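Local atomic coordinates of putative citrate lyase, alfa subunit (Streptococcus mutans, PDB entry 2HJ0), a protein that is a putative alpha subunit of citrate lyase, a two-domain alpha/beta protein of the CitF family whose two copies pair in the assembly. Residues A[363-375]-A[400-414]. Sequence-based numbering, arbitrary orientation.
Sequences VINQLDICVLSAL and HCDTAFAAKMSLVIS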
loop_
_atom_site.group_PDB
_atom_site.type_symbol
_atom_site.label_atom_id
_atom_site.label_comp_id
_atom_site.label_asym_id
_atom_site.label_seq_id
_atom_site.Cartn_x
_atom_site.Cartn_y
_atom_site.Cartn_z
ATOM N N VAL A 363 0.401 13.591 6.426
ATOM C CA VAL A 363 0.802 14.742 5.626
ATOM C C VAL A 363 0.385 16.071 6.260
ATOM O O VAL A 363 1.140 17.047 6.222
ATOM C CB VAL A 363 0.257 14.665 4.173
ATOM C CG1 VAL A 363 0.773 13.409 3.488
ATOM C CG2 VAL A 363 -1.259 14.662 4.181
ATOM N N ILE A 364 -0.794 16.118 6.863
ATOM C CA ILE A 364 -1.243 17.362 7.480
ATOM C C ILE A 364 -0.270 17.811 8.576
ATOM O O ILE A 364 -0.322 18.944 9.073
ATOM C CB ILE A 364 -2.627 17.209 8.104
ATOM C CG1 ILE A 364 -2.557 16.153 9.216
ATOM C CG2 ILE A 364 -3.637 16.874 7.029
ATOM C CD1 ILE A 364 -3.767 16.120 10.131
ATOM N N ASN A 365 0.610 16.899 8.967
ATOM C CA ASN A 365 1.604 17.195 9.982
ATOM C C ASN A 365 2.711 18.054 9.365
ATOM O O ASN A 365 3.544 18.633 10.069
ATOM C CB ASN A 365 2.181 15.895 10.509
ATOM C CG ASN A 365 2.449 15.944 11.986
ATOM O OD1 ASN A 365 2.521 14.904 12.641
ATOM N ND2 ASN A 365 2.600 17.156 12.532
ATOM N N GLN A 366 2.706 18.132 8.038
ATOM C CA GLN A 366 3.684 18.924 7.331
ATOM C C GLN A 366 3.005 20.132 6.724
ATOM O O GLN A 366 3.579 20.846 5.912
ATOM C CB GLN A 366 4.342 18.086 6.245
ATOM C CG GLN A 366 4.990 16.827 6.789
ATOM C CD GLN A 366 6.022 17.120 7.854
ATOM O OE1 GLN A 366 6.265 16.297 8.737
ATOM N NE2 GLN A 366 6.643 18.292 7.771
ATOM N N LEU A 367 1.778 20.374 7.144
ATOM C CA LEU A 367 1.019 21.489 6.628
ATOM C C LEU A 367 1.328 22.792 7.386
ATOM O O LEU A 367 1.249 22.829 8.613
ATOM C CB LEU A 367 -0.457 21.129 6.734
ATOM C CG LEU A 367 -1.487 22.000 6.034
ATOM C CD1 LEU A 367 -1.193 22.095 4.538
ATOM C CD2 LEU A 367 -2.861 21.394 6.282
ATOM N N ASP A 368 1.686 23.858 6.671
ATOM C CA ASP A 368 1.980 25.132 7.332
ATOM C C ASP A 368 0.725 25.946 7.623
ATOM O O ASP A 368 0.646 26.630 8.643
ATOM C CB ASP A 368 2.934 26.012 6.503
ATOM C CG ASP A 368 4.311 25.404 6.340
ATOM O OD1 ASP A 368 4.850 24.846 7.333
ATOM O OD2 ASP A 368 4.862 25.504 5.217
ATOM N N ILE A 369 -0.257 25.892 6.733
ATOM C CA ILE A 369 -1.466 26.662 6.981
ATOM C C ILE A 369 -2.697 26.049 6.311
ATOM O O ILE A 369 -2.604 25.427 5.257
ATOM C CB ILE A 369 -1.258 28.144 6.533
ATOM C CG1 ILE A 369 -2.339 29.023 7.131
ATOM C CG2 ILE A 369 -1.284 28.261 5.008
ATOM C CD1 ILE A 369 -3.638 29.003 6.341
ATOM N N CYS A 370 -3.844 26.194 6.957
ATOM C CA CYS A 370 -5.083 25.690 6.411
ATOM C C CYS A 370 -6.162 26.767 6.566
ATOM O O CYS A 370 -6.161 27.543 7.530
ATOM C CB CYS A 370 -5.508 24.390 7.114
ATOM S SG CYS A 370 -5.981 24.569 8.885
ATOM N N VAL A 371 -7.073 26.807 5.594
ATOM C CA VAL A 371 -8.170 27.761 5.573
ATOM C C VAL A 371 -9.465 26.962 5.701
ATOM O O VAL A 371 -9.836 26.225 4.797
ATOM C CB VAL A 371 -8.153 28.556 4.249
ATOM C CG1 VAL A 371 -9.222 29.642 4.272
ATOM C CG2 VAL A 371 -6.768 29.175 4.029
ATOM N N LEU A 372 -10.146 27.114 6.831
ATOM C CA LEU A 372 -11.383 26.391 7.100
ATOM C C LEU A 372 -12.597 27.303 7.230
ATOM O O LEU A 372 -12.455 28.506 7.456
ATOM C CB LEU A 372 -11.228 25.613 8.399
ATOM C CG LEU A 372 -9.992 24.726 8.405
ATOM C CD1 LEU A 372 -9.717 24.201 9.800
ATOM C CD2 LEU A 372 -10.208 23.603 7.417
ATOM N N SER A 373 -13.793 26.729 7.113
ATOM C CA SER A 373 -15.009 27.524 7.252
ATOM C C SER A 373 -15.713 27.095 8.524
ATOM O O SER A 373 -15.196 26.253 9.252
ATOM C CB SER A 373 -15.927 27.334 6.045
ATOM O OG SER A 373 -16.098 25.956 5.793
ATOM N N ALA A 374 -16.881 27.667 8.799
ATOM C CA ALA A 374 -17.601 27.321 10.017
ATOM C C ALA A 374 -19.067 27.722 10.027
ATOM O O ALA A 374 -19.478 28.669 9.348
ATOM C CB ALA A 374 -16.907 27.957 11.200
ATOM N N LEU A 375 -19.860 26.984 10.797
ATOM C CA LEU A 375 -21.276 27.314 10.943
ATOM C C LEU A 375 -21.354 28.261 12.141
ATOM O O LEU A 375 -22.026 29.291 12.093
ATOM C CB LEU A 375 -22.110 26.072 11.220
ATOM C CG LEU A 375 -22.258 25.083 10.085
ATOM C CD1 LEU A 375 -23.008 23.877 10.608
ATOM C CD2 LEU A 375 -23.004 25.704 8.924
ATOM N N HIS A 400 -11.757 18.856 9.459
ATOM C CA HIS A 400 -11.710 20.123 10.164
ATOM C C HIS A 400 -10.861 20.096 11.445
ATOM O O HIS A 400 -9.799 20.715 11.501
ATOM C CB HIS A 400 -13.130 20.573 10.471
ATOM C CG HIS A 400 -13.263 22.043 10.686
ATOM N ND1 HIS A 400 -12.822 22.673 11.830
ATOM C CD2 HIS A 400 -13.828 23.005 9.920
ATOM C CE1 HIS A 400 -13.121 23.960 11.763
ATOM N NE2 HIS A 400 -13.733 24.187 10.615
ATOM N N CYS A 401 -11.304 19.387 12.477
ATOM C CA CYS A 401 -10.511 19.351 13.697
ATOM C C CYS A 401 -9.153 18.690 13.445
ATOM O O CYS A 401 -8.220 18.896 14.212
ATOM C CB CYS A 401 -11.251 18.612 14.818
ATOM S SG CYS A 401 -11.244 16.809 14.712
ATOM N N ASP A 402 -9.045 17.905 12.374
ATOM C CA ASP A 402 -7.794 17.226 12.032
ATOM C C ASP A 402 -6.693 18.186 11.620
ATOM O O ASP A 402 -5.659 18.282 12.267
ATOM C CB ASP A 402 -7.984 16.254 10.865
ATOM C CG ASP A 402 -8.665 14.975 11.264
ATOM O OD1 ASP A 402 -8.340 14.427 12.350
ATOM O OD2 ASP A 402 -9.512 14.500 10.471
ATOM N N THR A 403 -6.907 18.879 10.512
ATOM C CA THR A 403 -5.890 19.789 10.029
ATOM C C THR A 403 -5.774 20.988 10.963
ATOM O O THR A 403 -4.682 21.499 11.212
ATOM C CB THR A 403 -6.209 20.271 8.618
ATOM O OG1 THR A 403 -7.238 21.257 8.687
ATOM C CG2 THR A 403 -6.692 19.126 7.784
ATOM N N ALA A 404 -6.904 21.440 11.489
ATOM C CA ALA A 404 -6.869 22.584 12.386
ATOM C C ALA A 404 -5.811 22.352 13.444
ATOM O O ALA A 404 -5.146 23.281 13.894
ATOM C CB ALA A 404 -8.215 22.793 13.048
ATOM N N PHE A 405 -5.645 21.107 13.859
ATOM C CA PHE A 405 -4.649 20.843 14.869
ATOM C C PHE A 405 -3.236 20.716 14.298
ATOM O O PHE A 405 -2.308 21.335 14.809
ATOM C CB PHE A 405 -5.023 19.585 15.655
ATOM C CG PHE A 405 -3.942 19.108 16.591
ATOM C CD1 PHE A 405 -2.958 18.234 16.150
ATOM C CD2 PHE A 405 -3.897 19.553 17.906
ATOM C CE1 PHE A 405 -1.954 17.814 16.999
ATOM C CE2 PHE A 405 -2.893 19.135 18.761
ATOM C CZ PHE A 405 -1.920 18.265 18.307
ATOM N N ALA A 406 -3.078 19.924 13.243
ATOM C CA ALA A 406 -1.772 19.706 12.662
ATOM C C ALA A 406 -1.131 20.958 12.101
ATOM O O ALA A 406 0.055 21.204 12.327
ATOM C CB ALA A 406 -1.856 18.659 11.598
ATOM N N ALA A 407 -1.911 21.757 11.384
ATOM C CA ALA A 407 -1.410 22.983 10.763
ATOM C C ALA A 407 -0.678 23.913 11.736
ATOM O O ALA A 407 -1.042 24.019 12.903
ATOM C CB ALA A 407 -2.561 23.722 10.100
ATOM N N LYS A 408 0.369 24.565 11.241
ATOM C CA LYS A 408 1.154 25.482 12.040
ATOM C C LYS A 408 0.257 26.645 12.371
ATOM O O LYS A 408 0.340 27.222 13.444
ATOM C CB LYS A 408 2.333 26.037 11.247
ATOM C CG LYS A 408 3.328 25.031 10.711
ATOM C CD LYS A 408 4.164 24.419 11.798
ATOM C CE LYS A 408 5.384 23.750 11.186
ATOM N NZ LYS A 408 5.012 22.723 10.166
HETATM N N MSE A 409 -0.585 27.020 11.420
HETATM C CA MSE A 409 -1.496 28.133 11.636
HETATM C C MSE A 409 -2.851 27.872 10.999
HETATM O O MSE A 409 -2.979 27.791 9.775
HETATM C CB MSE A 409 -0.895 29.420 11.084
HETATM C CG MSE A 409 -1.800 30.623 11.223
HETATM SE SE MSE A 409 -0.915 32.199 10.531
HETATM C CE MSE A 409 -1.146 31.879 8.654
ATOM N N SER A 410 -3.859 27.748 11.855
ATOM C CA SER A 410 -5.220 27.485 11.422
ATOM C C SER A 410 -6.056 28.739 11.245
ATOM O O SER A 410 -6.181 29.549 12.164
ATOM C CB SER A 410 -5.913 26.564 12.425
ATOM O OG SER A 410 -5.481 25.231 12.256
ATOM N N LEU A 411 -6.633 28.894 10.057
ATOM C CA LEU A 411 -7.492 30.037 9.782
ATOM C C LEU A 411 -8.923 29.570 9.640
ATOM O O LEU A 411 -9.204 28.620 8.915
ATOM C CB LEU A 411 -7.084 30.742 8.493
ATOM C CG LEU A 411 -6.272 32.018 8.667
ATOM C CD1 LEU A 411 -4.936 31.655 9.308
ATOM C CD2 LEU A 411 -6.063 32.690 7.320
ATOM N N VAL A 412 -9.828 30.222 10.354
ATOM C CA VAL A 412 -11.241 29.892 10.254
ATOM C C VAL A 412 -11.924 31.167 9.752
ATOM O O VAL A 412 -12.124 32.131 10.503
ATOM C CB VAL A 412 -11.846 29.460 11.629
ATOM C CG1 VAL A 412 -13.352 29.311 11.519
ATOM C CG2 VAL A 412 -11.232 28.138 12.077
ATOM N N ILE A 413 -12.247 31.185 8.466
ATOM C CA ILE A 413 -12.896 32.349 7.893
ATOM C C ILE A 413 -14.372 32.090 7.672
ATOM O O ILE A 413 -14.772 30.980 7.335
ATOM C CB ILE A 413 -12.242 32.761 6.552
ATOM C CG1 ILE A 413 -12.584 31.752 5.456
ATOM C CG2 ILE A 413 -10.735 32.840 6.711
ATOM C CD1 ILE A 413 -12.086 32.172 4.100
ATOM N N SER A 414 -15.177 33.125 7.881
ATOM C CA SER A 414 -16.626 33.034 7.712
ATOM C C SER A 414 -17.351 34.363 7.948
ATOM O O SER A 414 -17.034 35.103 8.885
ATOM C CB SER A 414 -17.221 31.994 8.652
ATOM O OG SER A 414 -18.629 32.113 8.622
#
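Leu372 CD1 sits over one face of the His400 ring, 4.0 Å from its centroid and almost on the ring normal, a CH-pi contact in which a branched aliphatic side chain offers a methyl to a flat face. The other methyl, CD2, points to Thr403, and CD1 also meets Ala404 CB, whose small size lets the helix come close. His400 NE2 donates to Ser373 O (2.9 Å), which lies in the ring plane; with ND1 bonded to Thr433, both nitrogens are engaged and the ring's rotation is fixed. Cys370 holds SG between its backbone N and carbonyl carbon (chi1 67°), which brings the sulfur to Ala407 CB at 3.7 Å. Helix 400-406 packs on the face carrying Cys370 and Leu372, and the chain turns at Ala407 into strand 409-413, parallel neighbour of strand 369-372: a beta-alpha-beta crossover in a Rossmann-like sheet. In their ladder Leu372 N to Leu411 O is nearly straight (170°), whereas Met409 N to Asp368 O and Cys370 N to Met409 O are weak. On the other face Val371 CG1 reaches Ile413 CD1 (3.8 Å), beta-branched residues suited to a strand, and helix 251-265 covers both. Near the strand starts, Asp368 OD1 forms a long salt bridge with Lys408 NZ (3.5 Å). Ser410 OG, touching Cys370 SG, donates to an in-plane lone pair of Ala404 O at 2.6 Å, tying strand to helix. Ile364 CD1 packs on Ala406 CB (3.5 Å) near Asp402 O; the Asp402 carboxylate salt-bridges Arg500 and hydrogen-bonds Ser147 and Gly149.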